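Uncharacterized protein (Borrelia turicatae, PDB 5VJ4) is a putative surface protein of a relapsing fever spirochete, probably lipid-binding, whose gene is differentially regulated as the bacterium passes between tick and mammal. Local coordinates at the interface of chains A and B. Residues are numbered along the deposited sequence; one frame, centred on the assembly and turned at random. Chains: chain A/B, Uncharacterized protein.

The interface of chains A and B. Residues chain A 273, 277, 339-340; chain B 273, 277, 339-340.
A:Tyr277 and B:Tyr277 sit on helical backbone, while the residues they reach, Phe339 and Gln340 of the partner, lie in the loop between helices 308-334 and 345-365, where Gln340 is extended and Phe339 is not. The contact lies at the two-fold axis, and each tyrosine crosses to the other chain. The hydroxyl OH of A:Tyr277 donates to the backbone carbonyl O of B:Phe339 at 2.7 Å. The approach is in the carbonyl plane, with a C=O...donor angle of 160°. In the twin bond, OH of B:Tyr277 donates to O of A:Phe339 at 2.6 Å. In both tyrosines CG lies anti to the carbonyl carbon (chi1 -63° in chain A, -69° in chain B), which points the ring across the interface. The two tyrosine side chains run obliquely past each other, ring carbons in contact, with CE1 of A:Tyr277 3.4 Å from CE2 of B:Tyr277. A valine methyl lies against each hydroxyl: CG2 of A:Val273 is 3.4 Å from OH of B:Tyr277, and CG1 of B:Val273 plays this part in the other half.

The glutamines meet from opposite directions and are poorly ordered. OE1 of B:Gln340 is a second acceptor for OH of A:Tyr277, at 2.7 Å. This bond is doubtful, because the donor lies well above the amide carbonyl plane and the hydroxyl has one hydrogen to share. The two glutamines are modelled with different side-chain torsions, and this bond has no twin in the other half. The two OE1 atoms of A:Gln340 and B:Gln340 face each other at 2.8 Å, an oxygen clash that leaves the modelled amide orientations doubtful. The paired tyrosine-to-carbonyl bonds tie helix to loop in both directions. They would help hold this dimer together, though the structure alone does not show that it is the biological form.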
# COMPACT_ATOMS: atom_id res chain seq x y z
N VAL A 273 -5.70 3.91 -2.58
CA VAL A 273 -4.68 2.89 -2.62
C VAL A 273 -3.85 2.99 -3.91
O VAL A 273 -2.65 2.76 -3.90
CB VAL A 273 -5.40 1.55 -2.47
CG1 VAL A 273 -4.83 0.47 -3.35
CG2 VAL A 273 -5.43 1.16 -1.01
N TYR A 277 -1.64 -1.05 -5.93
CA TYR A 277 -2.34 -2.02 -5.05
C TYR A 277 -3.61 -2.60 -5.64
O TYR A 277 -3.96 -3.71 -5.30
CB TYR A 277 -2.62 -1.48 -3.66
CG TYR A 277 -1.35 -1.19 -2.97
CD1 TYR A 277 -0.70 0.03 -3.15
CD2 TYR A 277 -0.74 -2.16 -2.20
CE1 TYR A 277 0.52 0.28 -2.55
CE2 TYR A 277 0.47 -1.93 -1.61
CZ TYR A 277 1.10 -0.71 -1.80
OH TYR A 277 2.32 -0.47 -1.20
N PHE A 339 -5.19 0.86 6.59
CA PHE A 339 -4.83 1.58 5.37
C PHE A 339 -4.31 0.72 4.25
O PHE A 339 -3.62 1.21 3.34
CB PHE A 339 -3.89 2.74 5.71
CG PHE A 339 -4.43 3.65 6.78
CD1 PHE A 339 -4.20 3.37 8.13
CD2 PHE A 339 -5.22 4.74 6.45
CE1 PHE A 339 -4.71 4.18 9.12
CE2 PHE A 339 -5.74 5.55 7.45
CZ PHE A 339 -5.48 5.27 8.78
N GLN A 340 -4.66 -0.57 4.30
CA GLN A 340 -4.24 -1.54 3.26
C GLN A 340 -5.43 -2.44 2.90
O GLN A 340 -6.12 -2.94 3.81
CB GLN A 340 -3.13 -2.45 3.78
CG GLN A 340 -2.13 -1.89 4.78
CD GLN A 340 -0.81 -1.59 4.14
OE1 GLN A 340 -0.53 -2.04 3.02
NE2 GLN A 340 0.02 -0.82 4.83
N VAL B 273 4.93 2.91 -3.97
CA VAL B 273 3.85 2.91 -3.00
C VAL B 273 2.94 4.12 -3.16
O VAL B 273 1.72 4.02 -2.96
CB VAL B 273 4.37 2.75 -1.58
CG1 VAL B 273 5.16 1.46 -1.50
CG2 VAL B 273 5.26 3.91 -1.17
N TYR B 277 1.07 6.24 0.94
CA TYR B 277 1.85 5.41 1.83
C TYR B 277 3.12 6.06 2.31
O TYR B 277 3.52 5.87 3.47
CB TYR B 277 2.12 4.07 1.20
CG TYR B 277 0.87 3.29 1.12
CD1 TYR B 277 0.28 2.82 2.27
CD2 TYR B 277 0.24 3.04 -0.11
CE1 TYR B 277 -0.92 2.11 2.22
CE2 TYR B 277 -0.94 2.31 -0.19
CZ TYR B 277 -1.52 1.86 0.98
OH TYR B 277 -2.69 1.16 0.95
N PHE B 339 5.17 -6.01 -0.75
CA PHE B 339 4.78 -4.84 -1.53
C PHE B 339 4.29 -3.71 -0.66
O PHE B 339 3.59 -2.81 -1.09
CB PHE B 339 3.80 -5.24 -2.63
CG PHE B 339 4.30 -6.39 -3.43
CD1 PHE B 339 5.12 -6.20 -4.53
CD2 PHE B 339 4.04 -7.70 -3.01
CE1 PHE B 339 5.62 -7.28 -5.23
CE2 PHE B 339 4.54 -8.78 -3.71
CZ PHE B 339 5.31 -8.58 -4.82
N GLN B 340 4.75 -3.73 0.57
CA GLN B 340 4.34 -2.76 1.53
C GLN B 340 5.45 -2.35 2.49
O GLN B 340 6.09 -3.22 3.08
CB GLN B 340 3.15 -3.32 2.32
CG GLN B 340 2.56 -2.21 3.15
CD GLN B 340 2.23 -0.97 2.30
OE1 GLN B 340 1.47 -1.06 1.33
NE2 GLN B 340 2.82 0.19 2.64